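Local coordinates for protein esterase A (PDB 5GKV) that is a penicillin-binding-protein homologue of the beta-lactamase family, named esterase A, and probably hydrolyses ester substrates, at residues A299-G307 against S317-P327; Y330-F338 against C347-G355. One frame throughout, in Å; residues are numbered along the deposited sequence.

Contact 1 (A299-G307 against S317-P327); sequences AATAERLRG and SWGAGFMRNEP
The small methyl of Ala-320 lies over the centre of one face of the Arg-304 guanidinium, CB 3.8 Å from CZ; Tyr-101 adds a cation-pi contact. In that guanidinium plane NH1 and NH2 both grip Ala-299 O; Ala-302 O meets NH1 tilted from it, and NE forms a salt bridge with Glu-123. The Arg-306 guanidinium has Pro-327 CD over a face and a water in plane at its edge; its NE forms a salt bridge with Glu-315. The Phe-322 ring presents its edge to Ala-300 O, while Thr-301 CG2 approaches obliquely. Strands 305-306 and 315-318 form an antiparallel hairpin with Leu-305 and Trp-318 a hydrogen-bonded pair, and Arg-304 N continues it by bonding to Trp-318 O (2.7 Å). Where the helix ends, Ala-320 N donates a hydrogen bond to Ala-300 O (2.9 Å), and Gly-319, lacking a side chain, avoids crowding the Ala-300 and Thr-301 carbonyls. Arg-324 NH1 holds Ser-317 OG and, in a salt bridge, Glu-326 OE1. A chi1 of 172° swings Ser-317 OG toward Glu-303, where it donates to the anti lone pair of OE2 (2.6 Å). The water bridges Glu-303, Glu-326 and Arg-306, probably easing the closeness of the two carboxylates.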
ATOM      1  N   ALA A 299      13.735  -0.744  12.202  1.00 20.41           N
ATOM      2  CA  ALA A 299      13.848   0.706  12.045  1.00 23.04           C
ATOM      3  C   ALA A 299      12.693   1.266  11.218  1.00 23.58           C
ATOM      4  O   ALA A 299      12.172   2.353  11.513  1.00 18.72           O
ATOM      5  CB  ALA A 299      15.194   1.064  11.411  1.00 18.64           C
ATOM      6  N   ALA A 300      12.280   0.534  10.176  1.00 22.48           N
ATOM      7  CA  ALA A 300      11.214   1.001   9.291  1.00 22.56           C
ATOM      8  C   ALA A 300       9.849   0.990   9.963  1.00 16.17           C
ATOM      9  O   ALA A 300       8.984   1.797   9.608  1.00 22.24           O
ATOM     10  CB  ALA A 300      11.142   0.140   8.030  1.00 17.97           C
ATOM     11  N   THR A 301       9.605   0.074  10.892  1.00 14.56           N
ATOM     12  CA  THR A 301       8.244  -0.062  11.387  1.00 20.65           C
ATOM     13  C   THR A 301       8.022   0.601  12.739  1.00 22.93           C
ATOM     14  O   THR A 301       6.875   0.637  13.203  1.00 20.19           O
ATOM     15  CB  THR A 301       7.849  -1.546  11.472  1.00 21.73           C
ATOM     16  OG1 THR A 301       8.744  -2.241  12.356  1.00 24.91           O
ATOM     17  CG2 THR A 301       7.911  -2.188  10.097  1.00 19.71           C
ATOM     18  N   ALA A 302       9.072   1.125  13.377  1.00 22.76           N
ATOM     19  CA  ALA A 302       8.896   1.770  14.677  1.00 22.39           C
ATOM     20  C   ALA A 302       7.921   2.933  14.568  1.00 20.25           C
ATOM     21  O   ALA A 302       7.907   3.666  13.575  1.00 21.52           O
ATOM     22  CB  ALA A 302      10.234   2.273  15.220  1.00 25.52           C
ATOM     23  N   GLU A 303       7.097   3.093  15.599  1.00 18.76           N
ATOM     24  CA  GLU A 303       6.134   4.183  15.632  1.00 21.83           C
ATOM     25  C   GLU A 303       6.835   5.532  15.555  1.00 23.25           C
ATOM     26  O   GLU A 303       7.679   5.852  16.394  1.00 19.83           O
ATOM     27  CB  GLU A 303       5.294   4.117  16.903  1.00 21.24           C
ATOM     28  CG  GLU A 303       4.247   5.211  16.956  1.00 24.17           C
ATOM     29  CD  GLU A 303       3.355   5.090  18.174  1.00 28.04           C
ATOM     30  OE1 GLU A 303       3.715   5.650  19.225  1.00 28.55           O
ATOM     31  OE2 GLU A 303       2.303   4.423  18.078  1.00 25.65           O
ATOM     32  N   ARG A 304       6.467   6.322  14.555  1.00 19.82           N
ATOM     33  CA  ARG A 304       6.899   7.708  14.455  1.00 23.69           C
ATOM     34  C   ARG A 304       5.974   8.635  15.226  1.00 30.31           C
ATOM     35  O   ARG A 304       6.443   9.525  15.952  1.00 23.20           O
ATOM     36  CB  ARG A 304       6.960   8.132  12.986  1.00 20.91           C
ATOM     37  CG  ARG A 304       8.334   7.971  12.339  1.00 25.93           C
ATOM     38  CD  ARG A 304       8.928   6.614  12.622  1.00 25.75           C
ATOM     39  NE  ARG A 304      10.251   6.434  12.024  1.00 24.12           N
ATOM     40  CZ  ARG A 304      10.756   5.256  11.677  1.00 23.93           C
ATOM     41  NH1 ARG A 304      10.040   4.135  11.851  1.00 20.07           N
ATOM     42  NH2 ARG A 304      11.979   5.197  11.153  1.00 19.37           N
ATOM     43  N   LEU A 305       4.666   8.439  15.077  1.00 26.94           N
ATOM     44  CA  LEU A 305       3.684   9.192  15.843  1.00 24.38           C
ATOM     45  C   LEU A 305       2.354   8.458  15.780  1.00 29.90           C
ATOM     46  O   LEU A 305       2.141   7.584  14.930  1.00 24.90           O
ATOM     47  CB  LEU A 305       3.529  10.622  15.335  1.00 25.24           C
ATOM     48  CG  LEU A 305       2.648  10.874  14.121  1.00 24.11           C
ATOM     49  CD1 LEU A 305       2.366  12.382  14.021  1.00 23.93           C
ATOM     50  CD2 LEU A 305       3.284  10.332  12.840  1.00 29.07           C
ATOM     51  N   ARG A 306       1.455   8.849  16.687  1.00 27.33           N
ATOM     52  CA  ARG A 306       0.156   8.209  16.835  1.00 25.17           C
ATOM     53  C   ARG A 306      -0.867   9.243  17.279  1.00 27.65           C
ATOM     54  O   ARG A 306      -0.559  10.118  18.090  1.00 26.98           O
ATOM     55  CB  ARG A 306       0.229   7.060  17.845  1.00 24.62           C
ATOM     56  CG  ARG A 306      -1.113   6.433  18.143  1.00 28.76           C
ATOM     57  CD  ARG A 306      -0.977   5.270  19.089  1.00 25.61           C
ATOM     58  NE  ARG A 306      -2.269   4.937  19.675  1.00 36.19           N
ATOM     59  CZ  ARG A 306      -2.493   3.873  20.433  1.00 30.60           C
ATOM     60  NH1 ARG A 306      -1.509   3.020  20.677  1.00 30.40           N
ATOM     61  NH2 ARG A 306      -3.707   3.660  20.932  1.00 28.58           N
ATOM     62  N   GLY A 307      -2.070   9.136  16.752  1.00 25.10           N
ATOM     63  CA  GLY A 307      -3.132  10.068  17.083  1.00 27.61           C
ATOM     64  C   GLY A 307      -4.096  10.173  15.924  1.00 28.08           C
ATOM     65  O   GLY A 307      -3.970   9.478  14.911  1.00 23.35           O
ATOM     66  N   SER A 317      -1.378   4.803  14.098  1.00 21.08           N
ATOM     67  CA  SER A 317       0.022   4.730  14.491  1.00 17.96           C
ATOM     68  C   SER A 317       0.820   4.500  13.211  1.00 21.03           C
ATOM     69  O   SER A 317       0.662   3.466  12.555  1.00 18.43           O
ATOM     70  CB  SER A 317       0.237   3.599  15.497  1.00 19.90           C
ATOM     71  OG  SER A 317       1.614   3.363  15.774  1.00 18.63           O
ATOM     72  N   TRP A 318       1.649   5.471  12.842  1.00 17.99           N
ATOM     73  CA  TRP A 318       2.443   5.408  11.616  1.00 18.58           C
ATOM     74  C   TRP A 318       3.878   5.004  11.922  1.00 18.78           C
ATOM     75  O   TRP A 318       4.514   5.598  12.803  1.00 19.99           O
ATOM     76  CB  TRP A 318       2.464   6.764  10.907  1.00 20.27           C
ATOM     77  CG  TRP A 318       1.202   7.151  10.201  1.00 19.51           C
ATOM     78  CD1 TRP A 318       0.351   8.169  10.536  1.00 18.63           C
ATOM     79  CD2 TRP A 318       0.672   6.554   9.009  1.00 15.96           C
ATOM     80  NE1 TRP A 318      -0.682   8.230   9.634  1.00 20.18           N
ATOM     81  CE2 TRP A 318      -0.508   7.248   8.686  1.00 18.71           C
ATOM     82  CE3 TRP A 318       1.085   5.490   8.185  1.00 16.95           C
ATOM     83  CZ2 TRP A 318      -1.293   6.915   7.581  1.00 19.39           C
ATOM     84  CZ3 TRP A 318       0.305   5.156   7.089  1.00 17.23           C
ATOM     85  CH2 TRP A 318      -0.869   5.869   6.792  1.00 20.04           C
ATOM     86  N   GLY A 319       4.381   4.012  11.183  1.00 15.90           N
ATOM     87  CA  GLY A 319       5.800   3.819  10.983  1.00 18.65           C
ATOM     88  C   GLY A 319       6.288   4.658   9.818  1.00 17.94           C
ATOM     89  O   GLY A 319       5.657   5.638   9.415  1.00 16.47           O
ATOM     90  N   ALA A 320       7.427   4.255   9.251  1.00 18.00           N
ATOM     91  CA  ALA A 320       8.014   4.979   8.116  1.00 17.51           C
ATOM     92  C   ALA A 320       7.357   4.519   6.807  1.00 20.19           C
ATOM     93  O   ALA A 320       7.953   3.836   5.966  1.00 17.96           O
ATOM     94  CB  ALA A 320       9.527   4.797   8.088  1.00 17.92           C
ATOM     95  N   GLY A 321       6.102   4.947   6.634  1.00 16.75           N
ATOM     96  CA  GLY A 321       5.284   4.592   5.493  1.00 13.72           C
ATOM     97  C   GLY A 321       4.359   3.408   5.709  1.00 17.67           C
ATOM     98  O   GLY A 321       3.320   3.321   5.042  1.00 19.08           O
ATOM     99  N   PHE A 322       4.693   2.507   6.630  1.00 19.72           N
ATOM    100  CA  PHE A 322       3.794   1.418   7.004  1.00 18.35           C
ATOM    101  C   PHE A 322       2.762   1.906   8.025  1.00 18.10           C
ATOM    102  O   PHE A 322       3.071   2.692   8.926  1.00 18.32           O
ATOM    103  CB  PHE A 322       4.582   0.240   7.608  1.00 15.56           C
ATOM    104  CG  PHE A 322       5.544  -0.436   6.662  1.00 16.75           C
ATOM    105  CD1 PHE A 322       5.078  -1.243   5.633  1.00 14.94           C
ATOM    106  CD2 PHE A 322       6.926  -0.307   6.836  1.00 19.35           C
ATOM    107  CE1 PHE A 322       5.971  -1.901   4.771  1.00 15.43           C
ATOM    108  CE2 PHE A 322       7.830  -0.943   5.965  1.00 20.23           C
ATOM    109  CZ  PHE A 322       7.348  -1.743   4.932  1.00 17.83           C
ATOM    110  N   MET A 323       1.528   1.429   7.885  1.00 14.50           N
ATOM    111  CA  MET A 323       0.545   1.585   8.945  1.00 16.57           C
ATOM    112  C   MET A 323       0.765   0.481   9.972  1.00 20.26           C
ATOM    113  O   MET A 323       0.806  -0.702   9.620  1.00 16.61           O
ATOM    114  CB  MET A 323      -0.875   1.526   8.378  1.00 15.77           C
ATOM    115  CG  MET A 323      -1.956   1.845   9.414  1.00 25.53           C
ATOM    116  SD  MET A 323      -3.629   1.915   8.728  1.00 26.67           S
ATOM    117  CE  MET A 323      -3.277   1.954   6.932  1.00 23.96           C
ATOM    118  N   ARG A 324       0.943   0.862  11.230  1.00 17.08           N
ATOM    119  CA  ARG A 324       0.998  -0.142  12.282  1.00 17.51           C
ATOM    120  C   ARG A 324      -0.424  -0.556  12.677  1.00 15.72           C
ATOM    121  O   ARG A 324      -1.405   0.108  12.346  1.00 17.05           O
ATOM    122  CB  ARG A 324       1.786   0.398  13.483  1.00 19.61           C
ATOM    123  CG  ARG A 324       3.184   0.892  13.075  1.00 20.57           C
ATOM    124  CD  ARG A 324       3.986   1.422  14.270  1.00 21.89           C
ATOM    125  NE  ARG A 324       4.377   0.340  15.170  1.00 20.35           N
ATOM    126  CZ  ARG A 324       3.803   0.091  16.339  1.00 22.59           C
ATOM    127  NH1 ARG A 324       2.808   0.856  16.766  1.00 21.87           N
ATOM    128  NH2 ARG A 324       4.232  -0.927  17.085  1.00 24.06           N
ATOM    129  N   ASN A 325      -0.529  -1.695  13.363  1.00 16.62           N
ATOM    130  CA  ASN A 325      -1.836  -2.336  13.501  1.00 17.82           C
ATOM    131  C   ASN A 325      -2.663  -1.692  14.612  1.00 19.45           C
ATOM    132  O   ASN A 325      -3.829  -1.337  14.403  1.00 22.65           O
ATOM    133  CB  ASN A 325      -1.650  -3.839  13.725  1.00 18.11           C
ATOM    134  CG  ASN A 325      -2.943  -4.631  13.528  1.00 19.92           C
ATOM    135  OD1 ASN A 325      -3.857  -4.202  12.816  1.00 16.12           O
ATOM    136  ND2 ASN A 325      -3.017  -5.791  14.166  1.00 16.74           N
ATOM    137  N   GLU A 326      -2.079  -1.504  15.793  1.00 23.53           N
ATOM    138  CA  GLU A 326      -2.769  -0.782  16.859  1.00 23.50           C
ATOM    139  C   GLU A 326      -3.000   0.645  16.396  1.00 23.05           C
ATOM    140  O   GLU A 326      -2.154   1.204  15.688  1.00 21.96           O
ATOM    141  CB  GLU A 326      -1.955  -0.800  18.156  1.00 23.89           C
ATOM    142  CG  GLU A 326      -0.496  -0.405  17.965  1.00 23.21           C
ATOM    143  CD  GLU A 326       0.239  -0.234  19.292  1.00 28.22           C
ATOM    144  OE1 GLU A 326       1.395   0.213  19.264  1.00 21.91           O
ATOM    145  OE2 GLU A 326      -0.346  -0.545  20.357  1.00 27.73           O
ATOM    146  N   PRO A 327      -4.123   1.259  16.821  1.00 24.73           N
ATOM    147  CA  PRO A 327      -5.104   0.744  17.779  1.00 19.86           C
ATOM    148  C   PRO A 327      -6.346   0.110  17.147  1.00 25.48           C
ATOM    149  O   PRO A 327      -7.302  -0.182  17.863  1.00 21.66           O
ATOM    150  CB  PRO A 327      -5.511   2.009  18.539  1.00 23.17           C
ATOM    151  CG  PRO A 327      -5.559   3.043  17.451  1.00 24.79           C
ATOM    152  CD  PRO A 327      -4.412   2.665  16.483  1.00 26.29           C
TER
HETATM  153  O   HOH W   1       7.143  -1.604  15.702  1.00 35.81           O
HETATM  154  O   HOH W   2       1.386   2.809  20.100  1.00 24.21           O

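Contact 2 (Y330-F338 against C347-G355); sequences YYGPTAEAF and CAFADPTRG
Tyr-331 lays one face of its ring on Phe-349 CB, which stands 4.0 Å from the ring centroid in a CH-pi contact. The two aromatic planes are only 8° apart, yet their offset leaves little ring-on-ring contact; Tyr-331 O lies instead over a face of the Phe-349 ring, and Cys-347 CB touches CE1 of the tyrosine. Ala-350 CB, small enough to fit there, lies over a face of Phe-338, while Pro-352 CG meets the ring edge 3.4 Å from CE1. A chi1 of 59° puts Phe-338 CG between the backbone N and carbonyl carbon, which brings the ring over Ala-350. Also on the inner side is a buried polar pair: Thr-334 OG1 donates to Asp-351 OD2 (2.7 Å) from above the carboxylate plane, and Tyr-383 OH is a second partner of OD2. The solvent side is looser. Thr-353, at the exposed end, donates from OG1 to Glu-336 OE2 on its anti side, 19° out of the carboxylate plane, and a water links Arg-354 NH1 to Thr-334 OG1. Asp-351 OD1 accepts from Arg-354 N, an Asx motif that shapes the turn after the strand. Phe-338 and Ala-350 exchange two backbone hydrogen bonds, Ala-350 N lying 2.7 Å from Phe-338 O, which makes them a hydrogen-bonded pair between neighbouring strands of the antiparallel sheet found in the beta-lactamase fold.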
ATOM      1  N   TYR A 330      -7.013  -3.942  12.426  1.00 16.23           N
ATOM      2  CA  TYR A 330      -7.553  -4.445  11.174  1.00 17.68           C
ATOM      3  C   TYR A 330      -6.672  -5.510  10.536  1.00 18.29           C
ATOM      4  O   TYR A 330      -7.127  -6.160   9.590  1.00 17.57           O
ATOM      5  CB  TYR A 330      -7.763  -3.293  10.195  1.00 15.07           C
ATOM      6  CG  TYR A 330      -8.795  -2.295  10.662  1.00 20.23           C
ATOM      7  CD1 TYR A 330      -9.976  -2.712  11.288  1.00 21.29           C
ATOM      8  CD2 TYR A 330      -8.599  -0.934  10.463  1.00 25.04           C
ATOM      9  CE1 TYR A 330     -10.930  -1.786  11.701  1.00 23.63           C
ATOM     10  CE2 TYR A 330      -9.540  -0.008  10.874  1.00 25.22           C
ATOM     11  CZ  TYR A 330     -10.694  -0.432  11.484  1.00 25.98           C
ATOM     12  OH  TYR A 330     -11.614   0.512  11.874  1.00 29.48           O
ATOM     13  N   TYR A 331      -5.435  -5.700  11.013  1.00 16.48           N
ATOM     14  CA  TYR A 331      -4.552  -6.748  10.509  1.00 16.95           C
ATOM     15  C   TYR A 331      -4.400  -7.893  11.510  1.00 14.71           C
ATOM     16  O   TYR A 331      -3.386  -8.592  11.509  1.00 20.57           O
ATOM     17  CB  TYR A 331      -3.171  -6.200  10.139  1.00 13.72           C
ATOM     18  CG  TYR A 331      -3.185  -5.020   9.193  1.00 17.85           C
ATOM     19  CD1 TYR A 331      -4.110  -4.938   8.148  1.00 16.72           C
ATOM     20  CD2 TYR A 331      -2.268  -3.993   9.341  1.00 19.42           C
ATOM     21  CE1 TYR A 331      -4.122  -3.846   7.291  1.00 17.69           C
ATOM     22  CE2 TYR A 331      -2.266  -2.899   8.496  1.00 21.48           C
ATOM     23  CZ  TYR A 331      -3.186  -2.832   7.475  1.00 23.47           C
ATOM     24  OH  TYR A 331      -3.164  -1.739   6.652  1.00 20.63           O
ATOM     25  N   GLY A 332      -5.401  -8.117  12.341  1.00 15.24           N
ATOM     26  CA  GLY A 332      -5.341  -9.195  13.301  1.00 18.24           C
ATOM     27  C   GLY A 332      -4.985  -8.703  14.691  1.00 20.26           C
ATOM     28  O   GLY A 332      -4.966  -7.500  14.960  1.00 19.21           O
ATOM     29  N   PRO A 333      -4.658  -9.634  15.593  1.00 21.65           N
ATOM     30  CA  PRO A 333      -4.526  -9.291  17.023  1.00 22.60           C
ATOM     31  C   PRO A 333      -3.185  -8.705  17.455  1.00 23.88           C
ATOM     32  O   PRO A 333      -3.082  -8.232  18.596  1.00 22.40           O
ATOM     33  CB  PRO A 333      -4.747 -10.639  17.708  1.00 24.57           C
ATOM     34  CG  PRO A 333      -4.135 -11.618  16.721  1.00 22.95           C
ATOM     35  CD  PRO A 333      -4.527 -11.080  15.356  1.00 18.61           C
ATOM     36  N   THR A 334      -2.152  -8.717  16.625  1.00 22.70           N
ATOM     37  CA  THR A 334      -0.828  -8.301  17.073  1.00 24.60           C
ATOM     38  C   THR A 334      -0.668  -6.792  16.919  1.00 25.22           C
ATOM     39  O   THR A 334      -0.698  -6.271  15.798  1.00 20.82           O
ATOM     40  CB  THR A 334       0.252  -9.040  16.293  1.00 23.10           C
ATOM     41  OG1 THR A 334       0.024 -10.449  16.414  1.00 22.28           O
ATOM     42  CG2 THR A 334       1.621  -8.718  16.846  1.00 19.52           C
ATOM     43  N   ALA A 335      -0.473  -6.097  18.048  1.00 20.97           N
ATOM     44  CA  ALA A 335      -0.414  -4.637  18.019  1.00 20.54           C
ATOM     45  C   ALA A 335       0.692  -4.135  17.102  1.00 17.91           C
ATOM     46  O   ALA A 335       0.503  -3.142  16.391  1.00 20.77           O
ATOM     47  CB  ALA A 335      -0.230  -4.080  19.436  1.00 23.20           C
ATOM     48  N   GLU A 336       1.847  -4.810  17.087  1.00 19.71           N
ATOM     49  CA  GLU A 336       3.008  -4.345  16.337  1.00 22.68           C
ATOM     50  C   GLU A 336       3.088  -4.930  14.926  1.00 23.00           C
ATOM     51  O   GLU A 336       4.090  -4.715  14.237  1.00 19.53           O
ATOM     52  CB  GLU A 336       4.315  -4.634  17.105  1.00 26.44           C
ATOM     53  CG  GLU A 336       4.645  -6.107  17.371  1.00 25.30           C
ATOM     54  CD  GLU A 336       3.930  -6.686  18.609  1.00 25.90           C
ATOM     55  OE1 GLU A 336       2.999  -6.054  19.159  1.00 23.46           O
ATOM     56  OE2 GLU A 336       4.300  -7.803  19.029  1.00 34.03           O
ATOM     57  N   ALA A 337       2.059  -5.644  14.472  1.00 19.82           N
ATOM     58  CA  ALA A 337       1.983  -5.967  13.051  1.00 17.72           C
ATOM     59  C   ALA A 337       1.805  -4.678  12.249  1.00 17.73           C
ATOM     60  O   ALA A 337       1.449  -3.628  12.791  1.00 16.76           O
ATOM     61  CB  ALA A 337       0.834  -6.940  12.782  1.00 18.81           C
ATOM     62  N   PHE A 338       2.038  -4.768  10.937  1.00 16.21           N
ATOM     63  CA  PHE A 338       2.104  -3.572  10.107  1.00 16.40           C
ATOM     64  C   PHE A 338       1.836  -3.938   8.654  1.00 16.90           C
ATOM     65  O   PHE A 338       2.007  -5.091   8.233  1.00 17.80           O
ATOM     66  CB  PHE A 338       3.474  -2.881  10.217  1.00 14.88           C
ATOM     67  CG  PHE A 338       4.627  -3.760   9.812  1.00 19.27           C
ATOM     68  CD1 PHE A 338       5.236  -4.592  10.739  1.00 15.58           C
ATOM     69  CD2 PHE A 338       5.108  -3.754   8.508  1.00 16.63           C
ATOM     70  CE1 PHE A 338       6.290  -5.390  10.374  1.00 16.97           C
ATOM     71  CE2 PHE A 338       6.162  -4.575   8.136  1.00 19.61           C
ATOM     72  CZ  PHE A 338       6.763  -5.384   9.078  1.00 18.10           C
ATOM     73  N   CYS A 347      -5.567  -5.074   1.125  1.00 16.13           N
ATOM     74  CA  CYS A 347      -4.573  -4.827   2.164  1.00 14.90           C
ATOM     75  C   CYS A 347      -3.478  -5.877   2.069  1.00 16.14           C
ATOM     76  O   CYS A 347      -3.658  -6.943   1.470  1.00 13.60           O
ATOM     77  CB  CYS A 347      -5.195  -4.845   3.569  1.00 11.17           C
ATOM     78  SG  CYS A 347      -5.640  -6.526   4.139  1.00 16.98           S
ATOM     79  N   ALA A 348      -2.344  -5.566   2.695  1.00 15.17           N
ATOM     80  CA  ALA A 348      -1.280  -6.539   2.895  1.00 17.15           C
ATOM     81  C   ALA A 348      -0.603  -6.218   4.219  1.00 16.20           C
ATOM     82  O   ALA A 348      -0.422  -5.042   4.553  1.00 15.42           O
ATOM     83  CB  ALA A 348      -0.271  -6.520   1.745  1.00 12.15           C
ATOM     84  N   PHE A 349      -0.251  -7.255   4.980  1.00 12.78           N
ATOM     85  CA  PHE A 349       0.322  -7.013   6.299  1.00 14.91           C
ATOM     86  C   PHE A 349       1.370  -8.069   6.620  1.00 16.82           C
ATOM     87  O   PHE A 349       1.373  -9.172   6.059  1.00 14.07           O
ATOM     88  CB  PHE A 349      -0.761  -7.023   7.383  1.00 16.45           C
ATOM     89  CG  PHE A 349      -1.302  -8.406   7.658  1.00 17.98           C
ATOM     90  CD1 PHE A 349      -2.267  -8.962   6.825  1.00 17.72           C
ATOM     91  CD2 PHE A 349      -0.804  -9.166   8.708  1.00 18.92           C
ATOM     92  CE1 PHE A 349      -2.748 -10.257   7.056  1.00 17.97           C
ATOM     93  CE2 PHE A 349      -1.279 -10.463   8.943  1.00 18.89           C
ATOM     94  CZ  PHE A 349      -2.250 -10.999   8.126  1.00 18.94           C
ATOM     95  N   ALA A 350       2.220  -7.731   7.594  1.00 15.70           N
ATOM     96  CA  ALA A 350       3.224  -8.624   8.150  1.00 13.43           C
ATOM     97  C   ALA A 350       3.120  -8.614   9.668  1.00 18.94           C
ATOM     98  O   ALA A 350       2.855  -7.571  10.269  1.00 18.99           O
ATOM     99  CB  ALA A 350       4.650  -8.205   7.743  1.00 16.72           C
ATOM    100  N   ASP A 351       3.352  -9.768  10.283  1.00 16.99           N
ATOM    101  CA  ASP A 351       3.369  -9.898  11.739  1.00 18.34           C
ATOM    102  C   ASP A 351       4.685 -10.570  12.107  1.00 21.41           C
ATOM    103  O   ASP A 351       4.790 -11.804  12.098  1.00 19.28           O
ATOM    104  CB  ASP A 351       2.159 -10.688  12.229  1.00 20.00           C
ATOM    105  CG  ASP A 351       2.137 -10.876  13.734  1.00 21.49           C
ATOM    106  OD1 ASP A 351       3.122 -10.493  14.431  1.00 20.47           O
ATOM    107  OD2 ASP A 351       1.129 -11.438  14.216  1.00 20.93           O
ATOM    108  N   PRO A 352       5.727  -9.787  12.413  1.00 22.84           N
ATOM    109  CA  PRO A 352       7.018 -10.411  12.751  1.00 21.60           C
ATOM    110  C   PRO A 352       6.972 -11.202  14.040  1.00 23.83           C
ATOM    111  O   PRO A 352       7.788 -12.111  14.209  1.00 26.49           O
ATOM    112  CB  PRO A 352       7.977  -9.217  12.870  1.00 24.64           C
ATOM    113  CG  PRO A 352       7.330  -8.130  12.081  1.00 24.03           C
ATOM    114  CD  PRO A 352       5.836  -8.330  12.271  1.00 22.75           C
ATOM    115  N   THR A 353       6.049 -10.876  14.953  1.00 19.18           N
ATOM    116  CA  THR A 353       5.994 -11.570  16.236  1.00 24.11           C
ATOM    117  C   THR A 353       5.516 -13.006  16.072  1.00 27.62           C
ATOM    118  O   THR A 353       6.066 -13.924  16.690  1.00 24.50           O
ATOM    119  CB  THR A 353       5.080 -10.816  17.195  1.00 26.76           C
ATOM    120  OG1 THR A 353       5.593  -9.493  17.395  1.00 28.88           O
ATOM    121  CG2 THR A 353       4.993 -11.530  18.526  1.00 29.36           C
ATOM    122  N   ARG A 354       4.484 -13.219  15.257  1.00 22.21           N
ATOM    123  CA  ARG A 354       3.959 -14.555  15.003  1.00 28.57           C
ATOM    124  C   ARG A 354       4.552 -15.195  13.751  1.00 25.21           C
ATOM    125  O   ARG A 354       4.312 -16.380  13.506  1.00 29.18           O
ATOM    126  CB  ARG A 354       2.428 -14.506  14.884  1.00 25.77           C
ATOM    127  CG  ARG A 354       1.718 -13.739  16.004  1.00 28.64           C
ATOM    128  CD  ARG A 354       1.560 -14.582  17.247  1.00 33.53           C
ATOM    129  NE  ARG A 354       0.707 -15.744  17.018  1.00 32.91           N
ATOM    130  CZ  ARG A 354      -0.605 -15.766  17.228  1.00 36.01           C
ATOM    131  NH1 ARG A 354      -1.239 -14.684  17.674  1.00 32.71           N
ATOM    132  NH2 ARG A 354      -1.288 -16.881  16.994  1.00 36.42           N
ATOM    133  N   GLY A 355       5.310 -14.451  12.947  1.00 21.63           N
ATOM    134  CA  GLY A 355       5.872 -15.014  11.730  1.00 19.47           C
ATOM    135  C   GLY A 355       4.901 -15.169  10.570  1.00 23.02           C
ATOM    136  O   GLY A 355       5.195 -15.914   9.633  1.00 26.55           O
TER
HETATM  137  O   HOH W   3      -0.306 -11.882  18.497  1.00 26.41           O

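How the contacts relate
Both contacts reach the same antiparallel sheet, at neighbouring strands: contact 1 includes strand 323-324 at one outer end, and contact 2 joins the start of strand 338-341 to strand 347-351 further in. Contact 2 is the more buried, resting on aromatic and alanine packing, with its polar side-chain bonds gathered at one end. Contact 1 is only partly buried; it ties the end of helix 294-301 and a separate small hairpin to the sheet edge through backbone hydrogen bonds, with charged side chains and water on the outer side. Asn-325 connects the two, its ND2 probably hydrogen-bonded to Gly-332 O (2.7 Å) and its OD1 to Tyr-331 N, and Phe-322 meets Phe-338 edge-to-face.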